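Side-chain contacts in R-imine reductase (Streptomyces kanamyceticus, PDB 3ZGY), which catalyses the R-selective, NADPH-dependent reduction of an imine substrate: residues E56-V59 with A60-A63; R238-D242 with G243-A247; K280-A283 with D284-V287. All coordinates share one frame; numbering follows the deposited sequence.

Contact 1: E56-V59 with A60-A63; sequences EPLV and ARGA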
ATOM      1  N   GLU D  56      -1.081  13.102 -35.717  1.00 64.72           N
ATOM      2  CA  GLU D  56      -0.047  13.177 -36.755  1.00 64.97           C
ATOM      3  C   GLU D  56       0.783  11.929 -36.863  1.00 50.25           C
ATOM      4  O   GLU D  56       0.774  11.277 -37.866  1.00 54.87           O
ATOM      5  CB  GLU D  56       0.863  14.367 -36.550  1.00 73.76           C
ATOM      6  CG  GLU D  56       1.151  15.113 -37.836  1.00 94.03           C
ATOM      7  CD  GLU D  56       2.307  16.079 -37.737  1.00 89.57           C
ATOM      8  OE1 GLU D  56       3.420  15.633 -37.426  1.00 78.35           O
ATOM      9  OE2 GLU D  56       2.101  17.280 -37.986  1.00 71.78           O
ATOM     10  N   PRO D  57       1.515  11.603 -35.826  1.00 40.26           N
ATOM     11  CA  PRO D  57       1.987  10.215 -35.646  1.00 46.26           C
ATOM     12  C   PRO D  57       0.931   9.164 -35.925  1.00 49.07           C
ATOM     13  O   PRO D  57       1.231   8.153 -36.497  1.00 64.54           O
ATOM     14  CB  PRO D  57       2.430  10.119 -34.180  1.00 43.46           C
ATOM     15  CG  PRO D  57       2.428  11.507 -33.666  1.00 43.60           C
ATOM     16  CD  PRO D  57       1.794  12.439 -34.659  1.00 40.83           C
ATOM     17  N   LEU D  58      -0.311   9.417 -35.586  1.00 54.39           N
ATOM     18  CA  LEU D  58      -1.318   8.405 -35.791  1.00 53.35           C
ATOM     19  C   LEU D  58      -1.767   8.376 -37.235  1.00 49.05           C
ATOM     20  O   LEU D  58      -2.026   7.302 -37.770  1.00 45.85           O
ATOM     21  CB  LEU D  58      -2.511   8.645 -34.863  1.00 53.19           C
ATOM     22  CG  LEU D  58      -2.176   8.730 -33.391  1.00 51.51           C
ATOM     23  CD1 LEU D  58      -3.355   9.284 -32.679  1.00 58.18           C
ATOM     24  CD2 LEU D  58      -1.850   7.383 -32.838  1.00 54.43           C
ATOM     25  N   VAL D  59      -1.873   9.521 -37.886  1.00 50.72           N
ATOM     26  CA  VAL D  59      -2.275   9.451 -39.317  1.00 55.16           C
ATOM     27  C   VAL D  59      -1.107   8.865 -40.124  1.00 51.59           C
ATOM     28  O   VAL D  59      -1.303   8.217 -41.160  1.00 50.81           O
ATOM     29  CB  VAL D  59      -2.962  10.731 -39.896  1.00 51.63           C
ATOM     30  CG1 VAL D  59      -2.865  11.898 -38.936  1.00 62.46           C
ATOM     31  CG2 VAL D  59      -2.416  11.068 -41.250  1.00 44.13           C
ATOM     32  N   ALA D  60       0.096   9.002 -39.588  1.00 55.00           N
ATOM     33  CA  ALA D  60       1.284   8.353 -40.160  1.00 52.97           C
ATOM     34  C   ALA D  60       1.058   6.858 -40.196  1.00 57.37           C
ATOM     35  O   ALA D  60       1.328   6.223 -41.223  1.00 55.63           O
ATOM     36  CB  ALA D  60       2.517   8.690 -39.331  1.00 51.46           C
ATOM     37  N   ARG D  61       0.552   6.299 -39.079  1.00 52.87           N
ATOM     38  CA  ARG D  61       0.122   4.888 -39.037  1.00 49.52           C
ATOM     39  C   ARG D  61      -1.214   4.537 -39.675  1.00 44.23           C
ATOM     40  O   ARG D  61      -1.673   3.462 -39.469  1.00 60.38           O
ATOM     41  CB  ARG D  61       0.115   4.336 -37.616  1.00 44.04           C
ATOM     42  CG  ARG D  61       1.418   4.544 -36.923  1.00 46.30           C
ATOM     43  CD  ARG D  61       1.226   4.765 -35.443  1.00 49.73           C
ATOM     44  NE  ARG D  61       0.791   3.518 -34.875  1.00 55.08           N
ATOM     45  CZ  ARG D  61       0.812   3.244 -33.579  1.00 57.72           C
ATOM     46  NH1 ARG D  61       1.221   4.153 -32.687  1.00 55.55           N
ATOM     47  NH2 ARG D  61       0.392   2.049 -33.183  1.00 53.58           N
ATOM     48  N   GLY D  62      -1.854   5.398 -40.424  1.00 48.61           N
ATOM     49  CA  GLY D  62      -3.144   5.002 -41.082  1.00 49.89           C
ATOM     50  C   GLY D  62      -4.455   5.611 -40.505  1.00 49.17           C
ATOM     51  O   GLY D  62      -5.514   5.418 -41.063  1.00 46.14           O
ATOM     52  N   ALA D  63      -4.399   6.367 -39.413  1.00 46.23           N
ATOM     53  CA  ALA D  63      -5.617   6.970 -38.877  1.00 51.16           C
ATOM     54  C   ALA D  63      -6.190   8.031 -39.816  1.00 50.72           C
ATOM     55  O   ALA D  63      -5.458   8.601 -40.615  1.00 56.55           O
ATOM     56  CB  ALA D  63      -5.347   7.568 -37.501  1.00 49.84           C
TER
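Leu58 and Val59 meet Gly62 and Ala63 in a Schellman motif, the local C-terminal cap of the short helix 57-60, just before the edge strand 64-65 of the nucleotide-binding domain. The turn is held by backbone bonds. Ala60 N donates to Glu56 O at 2.9 Å, and the bond from Arg61 N to Pro57 O, longer at 3.3 Å, is the last of the helical pattern. The chain then turns in the left-handed sense at Gly62, whose phi is 107°, and the two bonds that define the motif form: Ala63 N reaches back to Leu58 O (3.0 Å), while Gly62 N donates to Val59 O (3.0 Å) from well above the carbonyl plane. A CB on Gly62 would press against the carbonyl oxygen of Arg61, so the backbone itself favours a glycine. The apolar closure lies on the buried side, where Ala63 CB comes to 4.0 Å from Leu58 CB. Leu58 has CG beside its backbone N (chi1 -55°), and its isobutyl group continues inward to Ala35 of helix 29-40; Ala63 rests on Leu39 of the same helix. The Leu58 side chain is also about 4 Å from that of Leu27, an NADP(+)-binding residue, although no cofactor is bound to this chain. On the exposed flank, Arg61 bends at chi2 and chi3, which lays CD beside Pro57 O at 3.5 Å, and Leu58 CD2 approaches its guanidinium obliquely. Val59 CA makes a CH...O contact with Ala63 O (3.5 Å). The chemistry implies a cap fixed mainly by main-chain polarity: four amides, of Ala60 to Ala63, answer the carbonyls of Glu56 to Val59, while the side chains of Leu58 and Ala63 rest on helix 29-40.

Contact 2: R238-D242 with G243-A247; sequences RQIDD and GAYPA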
ATOM      1  N   ARG D 238     -13.379 -11.159   4.069  1.00 62.44           N
ATOM      2  CA  ARG D 238     -14.442 -12.021   4.600  1.00 55.65           C
ATOM      3  C   ARG D 238     -14.972 -11.479   5.915  1.00 59.75           C
ATOM      4  O   ARG D 238     -16.175 -11.424   6.135  1.00 61.75           O
ATOM      5  CB  ARG D 238     -13.995 -13.469   4.754  1.00 63.20           C
ATOM      6  CG  ARG D 238     -13.715 -14.158   3.419  1.00 70.05           C
ATOM      7  CD  ARG D 238     -13.553 -15.670   3.550  1.00 73.48           C
ATOM      8  NE  ARG D 238     -12.305 -16.018   4.230  1.00 85.69           N
ATOM      9  CZ  ARG D 238     -11.102 -16.134   3.647  1.00 90.03           C
ATOM     10  NH1 ARG D 238     -10.918 -15.934   2.334  1.00 85.37           N
ATOM     11  NH2 ARG D 238     -10.050 -16.443   4.397  1.00 94.73           N
ATOM     12  N   GLN D 239     -14.107 -10.974   6.776  1.00 63.95           N
ATOM     13  CA  GLN D 239     -14.620 -10.409   8.033  1.00 73.59           C
ATOM     14  C   GLN D 239     -15.500  -9.210   7.836  1.00 66.32           C
ATOM     15  O   GLN D 239     -16.493  -9.078   8.510  1.00 69.71           O
ATOM     16  CB  GLN D 239     -13.504 -10.041   8.989  1.00 78.27           C
ATOM     17  CG  GLN D 239     -12.710 -11.258   9.448  1.00 74.84           C
ATOM     18  CD  GLN D 239     -11.623 -10.895  10.428  1.00 78.25           C
ATOM     19  OE1 GLN D 239     -11.743  -9.948  11.222  1.00 85.23           O
ATOM     20  NE2 GLN D 239     -10.556 -11.645  10.382  1.00 85.97           N
ATOM     21  N   ILE D 240     -15.098  -8.320   6.946  1.00 75.85           N
ATOM     22  CA  ILE D 240     -15.885  -7.124   6.663  1.00 70.13           C
ATOM     23  C   ILE D 240     -17.223  -7.500   6.049  1.00 65.58           C
ATOM     24  O   ILE D 240     -18.238  -6.899   6.356  1.00 61.13           O
ATOM     25  CB  ILE D 240     -15.144  -6.177   5.725  1.00 65.18           C
ATOM     26  CG1 ILE D 240     -13.977  -5.499   6.475  1.00 63.96           C
ATOM     27  CG2 ILE D 240     -16.072  -5.103   5.187  1.00 65.32           C
ATOM     28  CD1 ILE D 240     -12.926  -4.932   5.549  1.00 59.95           C
ATOM     29  N   ASP D 241     -17.248  -8.506   5.200  1.00 67.63           N
ATOM     30  CA  ASP D 241     -18.509  -8.885   4.560  1.00 65.05           C
ATOM     31  C   ASP D 241     -19.545  -9.491   5.517  1.00 65.69           C
ATOM     32  O   ASP D 241     -20.706  -9.196   5.368  1.00 74.61           O
ATOM     33  CB  ASP D 241     -18.256  -9.769   3.344  1.00 60.55           C
ATOM     34  CG  ASP D 241     -17.703  -8.981   2.158  1.00 71.65           C
ATOM     35  OD1 ASP D 241     -17.765  -7.711   2.205  1.00 66.86           O
ATOM     36  OD2 ASP D 241     -17.248  -9.635   1.175  1.00 76.96           O
ATOM     37  N   ASP D 242     -19.131 -10.306   6.490  1.00 71.84           N
ATOM     38  CA  ASP D 242     -19.938 -10.539   7.695  1.00 71.43           C
ATOM     39  C   ASP D 242     -19.647  -9.350   8.539  1.00 75.66           C
ATOM     40  O   ASP D 242     -18.866  -8.497   8.160  1.00 86.39           O
ATOM     41  CB  ASP D 242     -19.476 -11.739   8.476  1.00 73.17           C
ATOM     42  CG  ASP D 242     -19.198 -12.924   7.592  1.00 85.58           C
ATOM     43  OD1 ASP D 242     -19.202 -12.800   6.343  1.00 93.84           O
ATOM     44  OD2 ASP D 242     -18.951 -13.998   8.159  1.00103.32           O
ATOM     45  N   GLY D 243     -20.242  -9.258   9.702  1.00 77.99           N
ATOM     46  CA  GLY D 243     -19.985  -8.081  10.531  1.00 81.36           C
ATOM     47  C   GLY D 243     -19.175  -8.551  11.684  1.00 79.85           C
ATOM     48  O   GLY D 243     -19.335  -8.049  12.774  1.00 81.99           O
ATOM     49  N   ALA D 244     -18.299  -9.514  11.415  1.00 82.48           N
ATOM     50  CA  ALA D 244     -17.655 -10.296  12.461  1.00 80.66           C
ATOM     51  C   ALA D 244     -16.160 -10.059  12.413  1.00 82.94           C
ATOM     52  O   ALA D 244     -15.514 -10.376  11.382  1.00 81.98           O
ATOM     53  CB  ALA D 244     -17.953 -11.774  12.247  1.00 88.65           C
ATOM     54  N   TYR D 245     -15.626  -9.512  13.518  1.00 76.93           N
ATOM     55  CA  TYR D 245     -14.228  -9.089  13.599  1.00 74.82           C
ATOM     56  C   TYR D 245     -13.440  -9.798  14.721  1.00 77.00           C
ATOM     57  O   TYR D 245     -12.947  -9.163  15.648  1.00 75.73           O
ATOM     58  CB  TYR D 245     -14.179  -7.577  13.781  1.00 71.80           C
ATOM     59  CG  TYR D 245     -15.041  -6.836  12.803  1.00 66.53           C
ATOM     60  CD1 TYR D 245     -14.822  -6.921  11.432  1.00 73.08           C
ATOM     61  CD2 TYR D 245     -16.075  -6.029  13.237  1.00 71.78           C
ATOM     62  CE1 TYR D 245     -15.632  -6.225  10.514  1.00 68.83           C
ATOM     63  CE2 TYR D 245     -16.878  -5.332  12.337  1.00 67.95           C
ATOM     64  CZ  TYR D 245     -16.652  -5.432  10.974  1.00 67.63           C
ATOM     65  OH  TYR D 245     -17.469  -4.733  10.107  1.00 66.26           O
ATOM     66  N   PRO D 246     -13.299 -11.123  14.624  1.00 84.83           N
ATOM     67  CA  PRO D 246     -12.560 -11.867  15.631  1.00 88.00           C
ATOM     68  C   PRO D 246     -11.172 -11.299  15.805  1.00 82.06           C
ATOM     69  O   PRO D 246     -10.571 -10.854  14.821  1.00 82.25           O
ATOM     70  CB  PRO D 246     -12.454 -13.274  15.021  1.00 88.05           C
ATOM     71  CG  PRO D 246     -12.572 -13.061  13.560  1.00 84.63           C
ATOM     72  CD  PRO D 246     -13.590 -11.966  13.450  1.00 86.19           C
ATOM     73  N   ALA D 247     -10.667 -11.342  17.036  1.00 79.87           N
ATOM     74  CA  ALA D 247      -9.334 -10.826  17.343  1.00 79.99           C
ATOM     75  C   ALA D 247      -8.230 -11.671  16.747  1.00 80.36           C
ATOM     76  O   ALA D 247      -7.159 -11.124  16.409  1.00 97.85           O
ATOM     77  CB  ALA D 247      -9.135 -10.676  18.835  1.00 77.22           C
TER
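Gln239 packs against Tyr245 and Pro246 where helix 233-241 ends and the chain enters the loop toward helix 252-269. This is the close side. With CG beside the backbone N (chi1 -64°) and the chain extended beyond it, Gln239 runs out to meet the proline ring coming from the opposite direction: CD lies 3.8 Å and OE1 3.5 Å from Pro246 CD. Nearer the backbone, Gln239 CB is 4.2 Å from Tyr245 CD1. The phenol then reaches the next residue, setting the edge of its ring against Ile240 CA, 4.0 Å from CE1, while Gly243 C sits over one ring face, offset toward the rim. Pro297, Ile300 and Glu301 also touch Tyr245, so the ring is wedged between the helix end and the C-terminal part of the chain. An alanine in place of Gln239 would probably leave the Pro246 ring without the amide it packs on, opening a gap beside the loop. Across the turn the contact is loose. Asp242 and Ala244 are exposed and touch through CB atoms 4.1 Å apart, the carboxylate leading away, and the one hydrogen bond joining the two segments, Ala244 N to Gln239 O, is weak at 3.4 Å. Asp241 faces the second subunit, where its carboxylate accepts from the backbone N atoms of Ala215 and Thr216. Between the two segments, then, van der Waals contact of ring and amide outweighs polar bonding, and other polar ties, such as the backbone bond of Tyr245 with Gly295, lead outward.

Contact 3: K280-A283 with D284-V287; sequences KALA and DRAV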
ATOM      1  N   LYS D 280      -2.792   6.139  14.941  1.00 71.26           N
ATOM      2  CA  LYS D 280      -3.177   5.925  16.352  1.00 64.89           C
ATOM      3  C   LYS D 280      -4.527   6.578  16.621  1.00 56.92           C
ATOM      4  O   LYS D 280      -5.378   5.978  17.279  1.00 52.79           O
ATOM      5  CB  LYS D 280      -2.118   6.541  17.278  1.00 67.08           C
ATOM      6  CG  LYS D 280      -2.359   6.414  18.763  1.00 73.38           C
ATOM      7  CD  LYS D 280      -2.230   4.967  19.232  1.00 77.48           C
ATOM      8  CE  LYS D 280      -2.373   4.787  20.744  1.00 81.16           C
ATOM      9  NZ  LYS D 280      -3.252   5.783  21.437  1.00 88.33           N
ATOM     10  N   ALA D 281      -4.745   7.771  16.067  1.00 45.31           N
ATOM     11  CA  ALA D 281      -6.045   8.383  16.186  1.00 47.15           C
ATOM     12  C   ALA D 281      -7.171   7.406  15.783  1.00 60.35           C
ATOM     13  O   ALA D 281      -8.106   7.201  16.578  1.00 68.02           O
ATOM     14  CB  ALA D 281      -6.130   9.666  15.386  1.00 41.80           C
ATOM     15  N   LEU D 282      -7.085   6.784  14.596  1.00 54.08           N
ATOM     16  CA  LEU D 282      -8.170   5.904  14.181  1.00 58.26           C
ATOM     17  C   LEU D 282      -8.346   4.819  15.159  1.00 48.87           C
ATOM     18  O   LEU D 282      -9.452   4.524  15.563  1.00 57.91           O
ATOM     19  CB  LEU D 282      -7.970   5.283  12.787  1.00 64.90           C
ATOM     20  CG  LEU D 282      -7.890   6.261  11.615  1.00 66.69           C
ATOM     21  CD1 LEU D 282      -7.721   5.463  10.357  1.00 65.53           C
ATOM     22  CD2 LEU D 282      -9.069   7.205  11.514  1.00 69.13           C
ATOM     23  N   ALA D 283      -7.279   4.197  15.573  1.00 53.49           N
ATOM     24  CA  ALA D 283      -7.456   3.077  16.510  1.00 66.41           C
ATOM     25  C   ALA D 283      -8.056   3.529  17.871  1.00 66.04           C
ATOM     26  O   ALA D 283      -8.747   2.754  18.524  1.00 61.95           O
ATOM     27  CB  ALA D 283      -6.162   2.334  16.716  1.00 57.89           C
ATOM     28  N   ASP D 284      -7.805   4.768  18.273  1.00 54.81           N
ATOM     29  CA  ASP D 284      -8.387   5.255  19.515  1.00 64.97           C
ATOM     30  C   ASP D 284      -9.905   5.253  19.432  1.00 64.80           C
ATOM     31  O   ASP D 284     -10.593   4.795  20.345  1.00 62.58           O
ATOM     32  CB  ASP D 284      -7.878   6.674  19.853  1.00 66.02           C
ATOM     33  CG  ASP D 284      -6.477   6.674  20.500  1.00 64.90           C
ATOM     34  OD1 ASP D 284      -6.015   5.612  21.036  1.00 54.67           O
ATOM     35  OD2 ASP D 284      -5.841   7.755  20.441  1.00 56.09           O
ATOM     36  N   ARG D 285     -10.416   5.811  18.343  1.00 61.41           N
ATOM     37  CA  ARG D 285     -11.851   5.862  18.111  1.00 52.65           C
ATOM     38  C   ARG D 285     -12.481   4.474  18.173  1.00 59.23           C
ATOM     39  O   ARG D 285     -13.519   4.288  18.791  1.00 57.78           O
ATOM     40  CB  ARG D 285     -12.119   6.428  16.759  1.00 49.53           C
ATOM     41  CG  ARG D 285     -11.709   7.862  16.622  1.00 50.73           C
ATOM     42  CD  ARG D 285     -12.115   8.392  15.257  1.00 60.17           C
ATOM     43  NE  ARG D 285     -11.346   9.581  14.946  1.00 67.90           N
ATOM     44  CZ  ARG D 285     -11.164  10.102  13.732  1.00 74.08           C
ATOM     45  NH1 ARG D 285     -11.676   9.552  12.637  1.00 73.15           N
ATOM     46  NH2 ARG D 285     -10.426  11.197  13.623  1.00 77.71           N
ATOM     47  N   ALA D 286     -11.841   3.480  17.570  1.00 56.56           N
ATOM     48  CA  ALA D 286     -12.405   2.149  17.629  1.00 61.36           C
ATOM     49  C   ALA D 286     -12.460   1.664  19.075  1.00 65.71           C
ATOM     50  O   ALA D 286     -13.406   0.961  19.467  1.00 58.50           O
ATOM     51  CB  ALA D 286     -11.616   1.171  16.767  1.00 59.58           C
ATOM     52  N   VAL D 287     -11.441   2.035  19.855  1.00 67.09           N
ATOM     53  CA  VAL D 287     -11.339   1.554  21.227  1.00 76.32           C
ATOM     54  C   VAL D 287     -12.469   2.181  22.028  1.00 70.84           C
ATOM     55  O   VAL D 287     -13.161   1.485  22.772  1.00 54.16           O
ATOM     56  CB  VAL D 287      -9.947   1.831  21.828  1.00 77.65           C
ATOM     57  CG1 VAL D 287      -9.990   1.898  23.348  1.00 75.63           C
ATOM     58  CG2 VAL D 287      -8.982   0.741  21.376  1.00 75.41           C
TER
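Lys280 and Asp284 form an i to i+4 salt bridge on helix 274-291, a long helix of the C-terminal, largely helical domain. Lys280 starts with CG anti to its own N (chi1 180°), and bends at chi2 and chi4 bring the chain round so that NZ lies 2.8 Å from Asp284 OD1. The ammonium group uses the syn lone pair of that oxygen, on the side of OD2, which is itself 3.4 Å from NZ. The two charges thus answer each other one turn apart, and the carboxylate is probably stabilised as an anion. Beneath them the backbone is satisfied in the regular helical way. Asp284 N donates to Lys280 O at 2.9 Å, with a weak second bond to Ala281 O. The main donor to Ala281 O is Arg285 N, in a straight bond of 3.2 Å with 166° at the hydrogen. Leu282 O accepts from Ala286 N, and Ala283 O from Val287 N (3.1 Å), so all four carbonyls of 280-283 have amide partners one turn on. The apolar groups look to neighbouring helices: Ala283 and Val287 touch Leu256 of helix 252-269, whereas Leu282 and Ala286 pack on Leu299, near helix 300-304. Arg285 stretches from CG to NE, and its polar end serves the dimer: NH2 makes a salt bridge with Glu274 OE1 of the second subunit, and NH1 also has a hydrogen-bonding partner beyond 280-287. Its guanidinium remains in touch with its own helix as well, because Leu282 comes from one turn earlier and places a methyl over one of the flat faces, with CD2 3.7 Å from Arg285 NH1.

Overall arrangement
Contact 1 lies in the nucleotide-binding domain, on the opposite side of the chain's centre from contacts 2 and 3, which share the C-terminal domain with centres about 18 Å apart. Contacts 1 and 3 are partly buried, whereas contact 2 is a surface contact. Two of them end helices by different means: backbone bonds and a glycine close contact 1, while side-chain packing and one weak bond shape contact 2. Contact 3, in mid-helix, adds a lysine-aspartate pair to unbroken helical bonding. Contacts 2 and 3 both touch helix 300-304 and the second subunit; contact 1 meets no other chain of the assembly and borders the cofactor site instead.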